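Local coordinates for membrane protein (Acinetobacter baumannii AB307-0294, PDB 5DL5), which forms an outer-membrane beta-barrel of the OprD porin family that probably lets small molecules, including antibiotics, pass into the periplasm, at residues A[199-211]-A[218-230]. Sequence-based numbering, arbitrary orientation.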
loop_
_atom_site.group_PDB
_atom_site.type_symbol
_atom_site.label_atom_id
_atom_site.label_comp_id
_atom_site.label_asym_id
_atom_site.label_seq_id
_atom_site.Cartn_x
_atom_site.Cartn_y
_atom_site.Cartn_z
ATOM N N PHE A 199 23.165 2.777 5.759
ATOM C CA PHE A 199 24.598 3.160 5.656
ATOM C C PHE A 199 25.061 3.839 6.930
ATOM O O PHE A 199 26.093 3.529 7.450
ATOM C CB PHE A 199 24.857 4.107 4.491
ATOM C CG PHE A 199 24.675 3.488 3.145
ATOM C CD1 PHE A 199 23.471 3.451 2.559
ATOM C CD2 PHE A 199 25.751 2.927 2.472
ATOM C CE1 PHE A 199 23.327 2.873 1.309
ATOM C CE2 PHE A 199 25.607 2.342 1.244
ATOM C CZ PHE A 199 24.395 2.344 0.651
ATOM N N ASN A 200 24.257 4.725 7.475
ATOM C CA ASN A 200 24.596 5.389 8.761
ATOM C C ASN A 200 23.264 5.907 9.228
ATOM O O ASN A 200 22.233 5.606 8.592
ATOM C CB ASN A 200 25.649 6.484 8.568
ATOM C CG ASN A 200 25.255 7.536 7.531
ATOM O OD1 ASN A 200 24.096 7.882 7.263
ATOM N ND2 ASN A 200 26.264 8.129 7.007
ATOM N N ASP A 201 23.199 6.737 10.225
ATOM C CA ASP A 201 21.835 7.072 10.671
ATOM C C ASP A 201 21.165 8.091 9.752
ATOM O O ASP A 201 19.995 8.167 9.791
ATOM C CB ASP A 201 21.736 7.386 12.188
ATOM C CG ASP A 201 22.703 8.300 12.596
ATOM O OD1 ASP A 201 23.086 8.986 11.664
ATOM O OD2 ASP A 201 23.139 8.320 13.779
ATOM N N ASN A 202 21.888 8.806 8.898
ATOM C CA ASN A 202 21.254 9.704 7.986
ATOM C C ASN A 202 20.878 9.127 6.590
ATOM O O ASN A 202 20.118 9.765 5.874
ATOM C CB ASN A 202 22.116 10.866 7.775
ATOM C CG ASN A 202 22.274 11.717 9.024
ATOM O OD1 ASN A 202 21.585 11.557 10.024
ATOM N ND2 ASN A 202 23.190 12.599 8.956
ATOM N N LEU A 203 21.492 8.013 6.179
ATOM C CA LEU A 203 21.383 7.513 4.805
ATOM C C LEU A 203 21.027 6.025 4.682
ATOM O O LEU A 203 21.645 5.132 5.361
ATOM C CB LEU A 203 22.689 7.792 4.077
ATOM C CG LEU A 203 22.922 7.209 2.701
ATOM C CD1 LEU A 203 22.109 7.975 1.717
ATOM C CD2 LEU A 203 24.409 7.125 2.280
ATOM N N ASN A 204 19.977 5.756 3.899
ATOM C CA ASN A 204 19.725 4.410 3.536
ATOM C C ASN A 204 19.179 4.269 2.140
ATOM O O ASN A 204 18.779 5.239 1.495
ATOM C CB ASN A 204 18.835 3.811 4.539
ATOM C CG ASN A 204 17.614 4.566 4.684
ATOM O OD1 ASN A 204 16.836 4.539 3.813
ATOM N ND2 ASN A 204 17.448 5.269 5.780
ATOM N N ALA A 205 19.242 3.058 1.642
ATOM C CA ALA A 205 18.871 2.788 0.282
ATOM C C ALA A 205 18.307 1.365 0.153
ATOM O O ALA A 205 18.492 0.519 1.060
ATOM C CB ALA A 205 20.045 2.915 -0.638
ATOM N N SER A 206 17.555 1.169 -0.913
ATOM C CA SER A 206 16.966 -0.163 -1.242
ATOM C C SER A 206 16.703 -0.421 -2.669
ATOM O O SER A 206 16.599 0.476 -3.449
ATOM C CB SER A 206 15.776 -0.401 -0.429
ATOM O OG SER A 206 14.768 0.427 -0.728
ATOM N N TYR A 207 16.679 -1.695 -3.045
ATOM C CA TYR A 207 16.509 -2.115 -4.424
ATOM C C TYR A 207 15.822 -3.494 -4.350
ATOM O O TYR A 207 16.272 -4.405 -3.603
ATOM C CB TYR A 207 17.936 -2.199 -5.007
ATOM C CG TYR A 207 18.115 -2.517 -6.427
ATOM C CD1 TYR A 207 17.188 -2.092 -7.377
ATOM C CD2 TYR A 207 19.300 -3.091 -6.876
ATOM C CE1 TYR A 207 17.337 -2.364 -8.699
ATOM C CE2 TYR A 207 19.525 -3.320 -8.244
ATOM C CZ TYR A 207 18.550 -2.928 -9.149
ATOM O OH TYR A 207 18.667 -3.149 -10.491
ATOM N N TYR A 208 14.703 -3.599 -5.020
ATOM C CA TYR A 208 13.894 -4.809 -4.999
ATOM C C TYR A 208 13.482 -5.129 -6.443
ATOM O O TYR A 208 13.355 -4.246 -7.265
ATOM C CB TYR A 208 12.593 -4.576 -4.179
ATOM C CG TYR A 208 12.773 -4.437 -2.728
ATOM C CD1 TYR A 208 12.992 -3.203 -2.171
ATOM C CD2 TYR A 208 12.753 -5.538 -1.907
ATOM C CE1 TYR A 208 13.219 -3.052 -0.790
ATOM C CE2 TYR A 208 12.959 -5.445 -0.518
ATOM C CZ TYR A 208 13.181 -4.174 0.019
ATOM O OH TYR A 208 13.411 -3.985 1.346
ATOM N N GLY A 209 13.222 -6.392 -6.687
ATOM C CA GLY A 209 12.781 -6.938 -7.953
ATOM C C GLY A 209 11.573 -7.860 -7.784
ATOM O O GLY A 209 11.433 -8.581 -6.733
ATOM N N LEU A 210 10.717 -7.859 -8.806
ATOM C CA LEU A 210 9.599 -8.745 -8.885
ATOM C C LEU A 210 9.609 -9.321 -10.298
ATOM O O LEU A 210 9.629 -8.575 -11.295
ATOM C CB LEU A 210 8.254 -8.043 -8.676
ATOM C CG LEU A 210 6.977 -8.780 -9.047
ATOM C CD1 LEU A 210 6.636 -10.022 -8.222
ATOM C CD2 LEU A 210 5.809 -7.860 -8.925
ATOM N N ASP A 211 9.440 -10.641 -10.371
ATOM C CA ASP A 211 9.074 -11.277 -11.645
ATOM C C ASP A 211 7.836 -12.130 -11.447
ATOM O O ASP A 211 7.897 -13.180 -10.725
ATOM C CB ASP A 211 10.251 -12.114 -12.139
ATOM C CG ASP A 211 9.948 -12.824 -13.495
ATOM O OD1 ASP A 211 8.885 -13.356 -13.681
ATOM O OD2 ASP A 211 10.746 -12.843 -14.399
ATOM N N ARG A 218 9.131 -6.036 -12.479
ATOM C CA ARG A 218 9.160 -4.759 -11.820
ATOM C C ARG A 218 10.354 -4.614 -10.916
ATOM O O ARG A 218 10.706 -5.570 -10.212
ATOM C CB ARG A 218 7.862 -4.533 -11.046
ATOM C CG ARG A 218 7.808 -3.210 -10.314
ATOM C CD ARG A 218 6.351 -2.738 -10.113
ATOM N NE ARG A 218 5.691 -3.488 -9.168
ATOM C CZ ARG A 218 4.341 -3.728 -9.113
ATOM N NH1 ARG A 218 3.477 -3.368 -10.055
ATOM N NH2 ARG A 218 3.942 -4.511 -8.158
ATOM N N HIS A 219 11.025 -3.468 -11.017
ATOM C CA HIS A 219 12.089 -3.132 -10.110
ATOM C C HIS A 219 11.812 -1.842 -9.395
ATOM O O HIS A 219 11.184 -0.950 -9.980
ATOM C CB HIS A 219 13.413 -3.102 -10.897
ATOM C CG HIS A 219 13.763 -4.425 -11.541
ATOM N ND1 HIS A 219 13.363 -4.767 -12.814
ATOM C CD2 HIS A 219 14.407 -5.513 -11.048
ATOM C CE1 HIS A 219 13.782 -5.986 -13.097
ATOM N NE2 HIS A 219 14.404 -6.461 -12.038
ATOM N N TYR A 220 12.316 -1.707 -8.174
ATOM C CA TYR A 220 12.108 -0.506 -7.336
ATOM C C TYR A 220 13.485 -0.193 -6.762
ATOM O O TYR A 220 14.233 -1.090 -6.368
ATOM C CB TYR A 220 11.149 -0.777 -6.182
ATOM C CG TYR A 220 11.043 0.309 -5.098
ATOM C CD1 TYR A 220 10.199 1.404 -5.256
ATOM C CD2 TYR A 220 11.773 0.209 -3.953
ATOM C CE1 TYR A 220 10.095 2.356 -4.306
ATOM C CE2 TYR A 220 11.718 1.219 -3.003
ATOM C CZ TYR A 220 10.814 2.215 -3.166
ATOM O OH TYR A 220 10.692 3.191 -2.256
ATOM N N ALA A 221 13.795 1.091 -6.663
ATOM C CA ALA A 221 14.985 1.571 -5.948
ATOM C C ALA A 221 14.573 2.782 -5.087
ATOM O O ALA A 221 13.719 3.571 -5.483
ATOM C CB ALA A 221 16.041 2.045 -6.991
ATOM N N ASN A 222 15.267 2.986 -3.983
ATOM C CA ASN A 222 15.059 4.173 -3.140
ATOM C C ASN A 222 16.389 4.564 -2.514
ATOM O O ASN A 222 17.243 3.719 -2.161
ATOM C CB ASN A 222 14.034 3.901 -2.047
ATOM C CG ASN A 222 13.958 5.009 -0.988
ATOM O OD1 ASN A 222 14.557 4.915 0.050
ATOM N ND2 ASN A 222 13.183 6.013 -1.243
ATOM N N VAL A 223 16.542 5.870 -2.380
ATOM C CA VAL A 223 17.565 6.437 -1.509
ATOM C C VAL A 223 16.925 7.572 -0.670
ATOM O O VAL A 223 16.131 8.387 -1.196
ATOM C CB VAL A 223 18.815 6.780 -2.304
ATOM C CG1 VAL A 223 18.571 7.902 -3.307
ATOM C CG2 VAL A 223 19.873 7.329 -1.353
ATOM N N ASN A 224 17.324 7.646 0.581
ATOM C CA ASN A 224 16.758 8.467 1.561
ATOM C C ASN A 224 17.900 9.018 2.410
ATOM O O ASN A 224 18.726 8.293 2.921
ATOM C CB ASN A 224 15.621 7.748 2.352
ATOM C CG ASN A 224 14.885 8.688 3.237
ATOM O OD1 ASN A 224 15.385 9.091 4.299
ATOM N ND2 ASN A 224 13.736 9.182 2.748
ATOM N N PHE A 225 17.987 10.362 2.446
ATOM C CA PHE A 225 19.112 11.077 3.060
ATOM C C PHE A 225 18.515 12.189 3.943
ATOM O O PHE A 225 17.800 13.048 3.471
ATOM C CB PHE A 225 20.113 11.666 2.063
ATOM C CG PHE A 225 21.257 12.406 2.746
ATOM C CD1 PHE A 225 22.131 11.739 3.579
ATOM C CD2 PHE A 225 21.388 13.744 2.631
ATOM C CE1 PHE A 225 23.138 12.413 4.282
ATOM C CE2 PHE A 225 22.413 14.440 3.312
ATOM C CZ PHE A 225 23.266 13.763 4.139
ATOM N N LYS A 226 18.786 12.082 5.230
ATOM C CA LYS A 226 18.455 13.070 6.187
ATOM C C LYS A 226 19.639 13.911 6.583
ATOM O O LYS A 226 20.620 13.399 7.088
ATOM C CB LYS A 226 17.957 12.419 7.434
ATOM C CG LYS A 226 17.644 13.472 8.504
ATOM C CD LYS A 226 16.982 12.780 9.669
ATOM C CE LYS A 226 16.832 13.739 10.841
ATOM N NZ LYS A 226 16.300 12.921 11.975
ATOM N N GLN A 227 19.450 15.224 6.490
ATOM C CA GLN A 227 20.462 16.208 6.709
ATOM C C GLN A 227 20.118 17.140 7.912
ATOM O O GLN A 227 19.265 18.012 7.820
ATOM C CB GLN A 227 20.586 16.936 5.391
ATOM C CG GLN A 227 22.023 17.249 5.052
ATOM C CD GLN A 227 22.432 18.395 5.800
ATOM O OE1 GLN A 227 21.616 19.260 5.967
ATOM N NE2 GLN A 227 23.634 18.406 6.339
ATOM N N PRO A 228 20.728 16.886 9.066
ATOM C CA PRO A 228 20.530 17.651 10.301
ATOM C C PRO A 228 20.800 19.112 10.108
ATOM O O PRO A 228 21.708 19.424 9.349
ATOM C CB PRO A 228 21.615 17.089 11.240
ATOM C CG PRO A 228 21.803 15.699 10.774
ATOM C CD PRO A 228 21.682 15.785 9.279
ATOM N N LEU A 229 19.979 19.960 10.713
ATOM C CA LEU A 229 20.110 21.405 10.663
ATOM C C LEU A 229 20.039 21.892 12.129
ATOM O O LEU A 229 19.677 21.107 13.024
ATOM C CB LEU A 229 18.941 22.014 9.845
ATOM C CG LEU A 229 18.831 21.757 8.330
ATOM C CD1 LEU A 229 17.605 22.434 7.746
ATOM C CD2 LEU A 229 20.051 22.353 7.668
ATOM N N ALA A 230 20.307 23.181 12.364
ATOM C CA ALA A 230 20.165 23.785 13.702
ATOM C C ALA A 230 18.718 23.788 14.218
ATOM O O ALA A 230 17.764 23.750 13.433
ATOM C CB ALA A 230 20.747 25.219 13.743
HETATM O O HOH W 1 15.541 2.644 1.235
#
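Asn202 O accepts the N-H of Lys226 at 2.7 Å, nearly straight, and from there the strands 203-211 and 218-229 run antiparallel as a hairpin in the wall of an OprD-type beta-barrel; their axes lie 178° apart. Leu203, Ala205, Tyr207, Val223 and Phe225 share the face that, in such a barrel, would look outward to lipid: Leu203 CD1 meets Val223 CG2 at 3.9 Å, while Leu203 CB sits at the edge of the Phe225 ring. The other face, probably the channel lining, is largely polar in its middle, at Asn204, Ser206, Asn222 and Asn224. Asn204 and Asn224, a hydrogen-bonded pair, point the same way with their amide planes 3° apart; the touch itself is Asn204 OD1 on Asn224 CB, 3.7 Å. Water 1 links Asn222 OD1, to which it donates at 2.7 Å, with Ser206 OG at 3.1 Å; Asn222 ND2 and Asn224 ND2 both turn to Asp238 on the next strand. At Tyr207, CG lies opposite the backbone N (chi1 -176°), which brings the ring's CD1 edge to Tyr220 O at 3.3 Å, in the ring plane. Tyr208 and Tyr220 point the same way, each backbone N-H bonded to the other's carbonyl. The imidazole of His219 approaches obliquely, CD2 to Gly209 CA 3.8 Å. Arg218 reaches Asp311 by a salt bridge and Val134 O by a hydrogen bond, and its NH2 passes Leu210 CD2 at 3.9 Å.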